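Local coordinates for transcriptional regulator, LYSR family (PDB 4AB5), which is a LysR-family transcriptional regulator, a MetR-like protein that probably controls methionine biosynthesis genes, present here as its regulatory domain, at residues M82-A93 with G168-T176. Residues are numbered along the deposited sequence; the frame is centred on the assembly and turned at random.
Sequences MVGICAPDHPLA and GYVVHRQIT
G84 and R173 face each other as a hydrogen-bonded pair where the end of strand 72-86 meets the start of strand 171-189, an antiparallel pairing in the regulatory domain of this LysR-type protein, whose fold is that of the periplasmic binding proteins. Their two backbone bonds, G84 N to R173 O and R173 N to G84 O, are both 2.8 Å long. The next such pair, C86 with V171, is less even: V171 N reaches C86 O at 3.0 Å, but the return bond is weak.

The closely packed side is the buried one: I85 CG2 meets V170 CG2 at 4.2 Å, and V147 of helix 140-148 touches both side chains. I85 is beta-branched, as suits a strand, and V170 is a buried apolar residue just before the partner strand. V83 and I85 also rest on V161 of helix 158-166. I175 leans over G84, its CG1 lying where a beta carbon would point, which probably favours glycine; I175 CD1 lies 3.5 Å from G84 N.

Toward M82 the pairing loosens: a water bridges the strands, donating to M82 O and accepting from I175 N. The exposed P88 borders the other end, its ring lying against the carbonyl oxygens of G168 and Y169. On the sheet face opposite I85, V171 CG2 touches C86 SG at 3.6 Å and also lies above one face of the R173 guanidinium, off its centre. Arginine suits this place because its chain, bent at chi2 (-67°), folds back to reach two carbonyls: NH1 bonds H172 O from above the carbonyl plane, while the opposite segment is gripped side-on. There A93 O lies in the guanidinium plane and accepts hydrogen bonds from R173 NE at 3.1 Å and, on a lone pair, from R173 NH2 at 2.8 Å.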
HETATM    1  N   MSE B  82     -17.779  -8.498   2.984  1.00 47.06           N
HETATM    2  CA  MSE B  82     -17.044  -7.539   3.796  1.00 46.49           C
HETATM    3  C   MSE B  82     -17.150  -8.077   5.213  1.00 46.56           C
HETATM    4  O   MSE B  82     -18.255  -8.223   5.748  1.00 45.49           O
HETATM    5  CB  MSE B  82     -17.656  -6.130   3.710  1.00 50.38           C
HETATM    6  CG  MSE B  82     -17.460  -5.462   2.362  1.00 59.91           C
HETATM    7 SE   MSE B  82     -15.608  -4.971   1.993  1.00 69.25          SE
HETATM    8  CE  MSE B  82     -15.362  -3.594   3.399  1.00 65.42           C
ATOM      9  N   VAL B  83     -16.009  -8.447   5.790  1.00 41.03           N
ATOM     10  CA  VAL B  83     -15.984  -9.014   7.135  1.00 39.70           C
ATOM     11  C   VAL B  83     -15.434  -8.007   8.120  1.00 42.95           C
ATOM     12  O   VAL B  83     -14.581  -7.188   7.761  1.00 42.15           O
ATOM     13  CB  VAL B  83     -15.271 -10.396   7.226  1.00 42.72           C
ATOM     14  CG1 VAL B  83     -15.999 -11.453   6.397  1.00 43.68           C
ATOM     15  CG2 VAL B  83     -13.792 -10.312   6.835  1.00 41.14           C
ATOM     16  N   GLY B  84     -15.950  -8.065   9.343  1.00 39.02           N
ATOM     17  CA  GLY B  84     -15.493  -7.228  10.438  1.00 37.45           C
ATOM     18  C   GLY B  84     -14.305  -7.907  11.086  1.00 40.16           C
ATOM     19  O   GLY B  84     -14.314  -9.126  11.269  1.00 38.91           O
ATOM     20  N   ILE B  85     -13.245  -7.142  11.377  1.00 36.32           N
ATOM     21  CA  ILE B  85     -12.053  -7.673  12.036  1.00 34.88           C
ATOM     22  C   ILE B  85     -11.780  -6.984  13.349  1.00 34.67           C
ATOM     23  O   ILE B  85     -11.907  -5.761  13.450  1.00 32.75           O
ATOM     24  CB  ILE B  85     -10.787  -7.763  11.130  1.00 38.20           C
ATOM     25  CG1 ILE B  85     -10.351  -6.381  10.562  1.00 38.66           C
ATOM     26  CG2 ILE B  85     -10.984  -8.802  10.026  1.00 39.26           C
ATOM     27  CD1 ILE B  85      -8.858  -6.254  10.183  1.00 41.67           C
ATOM     28  N   CYS B  86     -11.434  -7.779  14.360  1.00 30.96           N
ATOM     29  CA  CYS B  86     -11.050  -7.323  15.699  1.00 30.65           C
ATOM     30  C   CYS B  86      -9.923  -8.227  16.216  1.00 35.06           C
ATOM     31  O   CYS B  86      -9.663  -9.273  15.624  1.00 35.15           O
ATOM     32  CB  CYS B  86     -12.245  -7.285  16.654  1.00 31.71           C
ATOM     33  SG  CYS B  86     -12.858  -8.913  17.158  1.00 36.50           S
ATOM     34  N   ALA B  87      -9.239  -7.826  17.289  1.00 32.60           N
ATOM     35  CA  ALA B  87      -8.172  -8.632  17.883  1.00 32.47           C
ATOM     36  C   ALA B  87      -8.823  -9.849  18.563  1.00 38.57           C
ATOM     37  O   ALA B  87      -9.975  -9.734  18.991  1.00 38.35           O
ATOM     38  CB  ALA B  87      -7.400  -7.812  18.905  1.00 32.51           C
ATOM     39  N   PRO B  88      -8.143 -11.021  18.669  1.00 36.09           N
ATOM     40  CA  PRO B  88      -8.782 -12.187  19.316  1.00 37.10           C
ATOM     41  C   PRO B  88      -9.305 -11.953  20.744  1.00 43.05           C
ATOM     42  O   PRO B  88     -10.272 -12.591  21.142  1.00 43.08           O
ATOM     43  CB  PRO B  88      -7.682 -13.251  19.279  1.00 38.52           C
ATOM     44  CG  PRO B  88      -6.810 -12.848  18.141  1.00 41.79           C
ATOM     45  CD  PRO B  88      -6.782 -11.358  18.203  1.00 36.78           C
ATOM     46  N   ASP B  89      -8.677 -11.002  21.484  1.00 41.30           N
ATOM     47  CA  ASP B  89      -8.968 -10.574  22.862  1.00 41.63           C
ATOM     48  C   ASP B  89     -10.212  -9.698  22.959  1.00 43.74           C
ATOM     49  O   ASP B  89     -10.984  -9.853  23.905  1.00 45.38           O
ATOM     50  CB  ASP B  89      -7.776  -9.769  23.439  1.00 43.89           C
ATOM     51  CG  ASP B  89      -6.629 -10.572  24.011  1.00 67.94           C
ATOM     52  OD1 ASP B  89      -6.820 -11.786  24.282  1.00 70.91           O
ATOM     53  OD2 ASP B  89      -5.551  -9.981  24.241  1.00 79.69           O
ATOM     54  N   HIS B  90     -10.348  -8.722  22.037  1.00 36.90           N
ATOM     55  CA  HIS B  90     -11.442  -7.746  21.925  1.00 35.61           C
ATOM     56  C   HIS B  90     -12.832  -8.291  22.324  1.00 40.40           C
ATOM     57  O   HIS B  90     -13.189  -9.383  21.888  1.00 39.72           O
ATOM     58  CB  HIS B  90     -11.489  -7.159  20.485  1.00 35.04           C
ATOM     59  CG  HIS B  90     -12.276  -5.885  20.359  1.00 37.70           C
ATOM     60  ND1 HIS B  90     -11.646  -4.660  20.205  1.00 38.56           N
ATOM     61  CD2 HIS B  90     -13.614  -5.682  20.383  1.00 38.56           C
ATOM     62  CE1 HIS B  90     -12.617  -3.759  20.152  1.00 37.27           C
ATOM     63  NE2 HIS B  90     -13.816  -4.330  20.262  1.00 38.00           N
ATOM     64  N   PRO B  91     -13.635  -7.516  23.108  1.00 38.04           N
ATOM     65  CA  PRO B  91     -14.990  -7.967  23.479  1.00 39.07           C
ATOM     66  C   PRO B  91     -15.902  -8.389  22.321  1.00 43.24           C
ATOM     67  O   PRO B  91     -16.707  -9.306  22.492  1.00 43.33           O
ATOM     68  CB  PRO B  91     -15.565  -6.752  24.213  1.00 41.23           C
ATOM     69  CG  PRO B  91     -14.367  -6.081  24.791  1.00 44.79           C
ATOM     70  CD  PRO B  91     -13.331  -6.209  23.730  1.00 39.45           C
ATOM     71  N   LEU B  92     -15.762  -7.745  21.145  1.00 39.16           N
ATOM     72  CA  LEU B  92     -16.569  -8.054  19.957  1.00 39.06           C
ATOM     73  C   LEU B  92     -16.346  -9.446  19.367  1.00 43.25           C
ATOM     74  O   LEU B  92     -17.189  -9.913  18.598  1.00 44.06           O
ATOM     75  CB  LEU B  92     -16.450  -6.975  18.872  1.00 38.36           C
ATOM     76  CG  LEU B  92     -17.129  -5.633  19.141  1.00 42.73           C
ATOM     77  CD1 LEU B  92     -16.676  -4.608  18.129  1.00 42.44           C
ATOM     78  CD2 LEU B  92     -18.655  -5.758  19.126  1.00 44.78           C
ATOM     79  N   ALA B  93     -15.254 -10.129  19.758  1.00 39.48           N
ATOM     80  CA  ALA B  93     -14.971 -11.493  19.309  1.00 40.27           C
ATOM     81  C   ALA B  93     -16.002 -12.464  19.907  1.00 48.71           C
ATOM     82  O   ALA B  93     -16.216 -13.543  19.356  1.00 50.89           O
ATOM     83  CB  ALA B  93     -13.558 -11.904  19.703  1.00 40.03           C
ATOM     84  N   GLY B 168      -2.807 -15.420  13.273  1.00 44.58           N
ATOM     85  CA  GLY B 168      -3.436 -15.157  14.563  1.00 43.68           C
ATOM     86  C   GLY B 168      -3.584 -13.696  14.958  1.00 45.57           C
ATOM     87  O   GLY B 168      -3.956 -13.401  16.100  1.00 44.75           O
ATOM     88  N   TYR B 169      -3.319 -12.770  14.016  1.00 40.32           N
ATOM     89  CA  TYR B 169      -3.407 -11.328  14.263  1.00 38.68           C
ATOM     90  C   TYR B 169      -4.831 -10.882  14.610  1.00 40.58           C
ATOM     91  O   TYR B 169      -5.034 -10.132  15.562  1.00 39.43           O
ATOM     92  CB  TYR B 169      -2.907 -10.519  13.036  1.00 39.10           C
ATOM     93  CG  TYR B 169      -1.480 -10.767  12.594  1.00 39.59           C
ATOM     94  CD1 TYR B 169      -0.488 -11.089  13.516  1.00 41.35           C
ATOM     95  CD2 TYR B 169      -1.099 -10.585  11.270  1.00 39.83           C
ATOM     96  CE1 TYR B 169       0.831 -11.287  13.122  1.00 42.37           C
ATOM     97  CE2 TYR B 169       0.221 -10.766  10.865  1.00 40.42           C
ATOM     98  CZ  TYR B 169       1.185 -11.111  11.796  1.00 47.57           C
ATOM     99  OH  TYR B 169       2.492 -11.302  11.411  1.00 46.69           O
ATOM    100  N   VAL B 170      -5.806 -11.315  13.807  1.00 35.84           N
ATOM    101  CA  VAL B 170      -7.202 -10.913  13.940  1.00 34.43           C
ATOM    102  C   VAL B 170      -8.147 -12.116  13.848  1.00 37.18           C
ATOM    103  O   VAL B 170      -7.732 -13.223  13.490  1.00 36.53           O
ATOM    104  CB  VAL B 170      -7.572  -9.831  12.864  1.00 37.21           C
ATOM    105  CG1 VAL B 170      -6.819  -8.521  13.082  1.00 36.11           C
ATOM    106  CG2 VAL B 170      -7.368 -10.346  11.431  1.00 36.76           C
ATOM    107  N   VAL B 171      -9.425 -11.873  14.164  1.00 32.37           N
ATOM    108  CA  VAL B 171     -10.525 -12.824  14.018  1.00 31.44           C
ATOM    109  C   VAL B 171     -11.530 -12.110  13.131  1.00 35.31           C
ATOM    110  O   VAL B 171     -11.532 -10.874  13.095  1.00 33.90           O
ATOM    111  CB  VAL B 171     -11.138 -13.341  15.352  1.00 34.36           C
ATOM    112  CG1 VAL B 171     -10.127 -14.155  16.155  1.00 33.71           C
ATOM    113  CG2 VAL B 171     -11.721 -12.217  16.199  1.00 33.61           C
ATOM    114  N   HIS B 172     -12.330 -12.855  12.370  1.00 33.02           N
ATOM    115  CA  HIS B 172     -13.308 -12.216  11.498  1.00 33.09           C
ATOM    116  C   HIS B 172     -14.716 -12.531  11.928  1.00 36.70           C
ATOM    117  O   HIS B 172     -14.977 -13.629  12.442  1.00 36.71           O
ATOM    118  CB  HIS B 172     -13.049 -12.494  10.004  1.00 34.29           C
ATOM    119  CG  HIS B 172     -13.467 -13.850   9.540  1.00 39.15           C
ATOM    120  ND1 HIS B 172     -14.591 -14.023   8.743  1.00 42.25           N
ATOM    121  CD2 HIS B 172     -12.889 -15.056   9.753  1.00 40.87           C
ATOM    122  CE1 HIS B 172     -14.663 -15.325   8.512  1.00 42.42           C
ATOM    123  NE2 HIS B 172     -13.653 -15.984   9.088  1.00 42.11           N
ATOM    124  N   ARG B 173     -15.614 -11.543  11.777  1.00 32.89           N
ATOM    125  CA  ARG B 173     -17.020 -11.664  12.163  1.00 33.23           C
ATOM    126  C   ARG B 173     -17.938 -11.093  11.100  1.00 37.20           C
ATOM    127  O   ARG B 173     -17.562 -10.168  10.375  1.00 35.45           O
ATOM    128  CB  ARG B 173     -17.299 -10.988  13.524  1.00 30.87           C
ATOM    129  CG  ARG B 173     -16.503 -11.536  14.713  1.00 35.32           C
ATOM    130  CD  ARG B 173     -16.904 -12.951  15.053  1.00 37.56           C
ATOM    131  NE  ARG B 173     -16.242 -13.456  16.251  1.00 39.96           N
ATOM    132  CZ  ARG B 173     -15.167 -14.235  16.242  1.00 48.33           C
ATOM    133  NH1 ARG B 173     -14.593 -14.573  15.094  1.00 33.99           N
ATOM    134  NH2 ARG B 173     -14.653 -14.679  17.380  1.00 33.12           N
ATOM    135  N   GLN B 174     -19.163 -11.636  11.038  1.00 35.18           N
ATOM    136  CA  GLN B 174     -20.187 -11.210  10.099  1.00 35.14           C
ATOM    137  C   GLN B 174     -20.719  -9.825  10.472  1.00 40.77           C
ATOM    138  O   GLN B 174     -21.060  -9.589  11.629  1.00 40.52           O
ATOM    139  CB  GLN B 174     -21.310 -12.246  10.057  1.00 37.22           C
ATOM    140  CG  GLN B 174     -22.393 -11.924   9.052  1.00 45.41           C
ATOM    141  CD  GLN B 174     -23.303 -13.088   8.831  1.00 65.02           C
ATOM    142  OE1 GLN B 174     -24.085 -13.485   9.692  1.00 62.83           O
ATOM    143  NE2 GLN B 174     -23.228 -13.637   7.647  1.00 59.51           N
ATOM    144  N   ILE B 175     -20.773  -8.914   9.492  1.00 38.74           N
ATOM    145  CA  ILE B 175     -21.306  -7.567   9.687  1.00 38.69           C
ATOM    146  C   ILE B 175     -22.778  -7.633   9.296  1.00 45.13           C
ATOM    147  O   ILE B 175     -23.075  -7.759   8.105  1.00 44.49           O
ATOM    148  CB  ILE B 175     -20.544  -6.492   8.855  1.00 40.11           C
ATOM    149  CG1 ILE B 175     -19.102  -6.322   9.345  1.00 38.56           C
ATOM    150  CG2 ILE B 175     -21.304  -5.143   8.858  1.00 40.05           C
ATOM    151  CD1 ILE B 175     -18.199  -5.581   8.369  1.00 42.38           C
ATOM    152  N   THR B 176     -23.698  -7.560  10.295  1.00 43.97           N
ATOM    153  CA  THR B 176     -25.154  -7.573  10.072  1.00 46.21           C
ATOM    154  C   THR B 176     -25.716  -8.995   9.844  1.00 53.50           C
ATOM    155  O   THR B 176     -24.994  -9.875   9.363  1.00 53.58           O
ATOM    156  CB  THR B 176     -25.537  -6.450   9.055  1.00 47.75           C
ATOM    157  OG1 THR B 176     -25.906  -5.272   9.762  1.00 44.97           O
ATOM    158  CG2 THR B 176     -26.574  -6.858   8.013  1.00 44.59           C
TER
HETATM  159  O   HOH W   1     -20.194 -10.131   6.687  1.00 51.59           O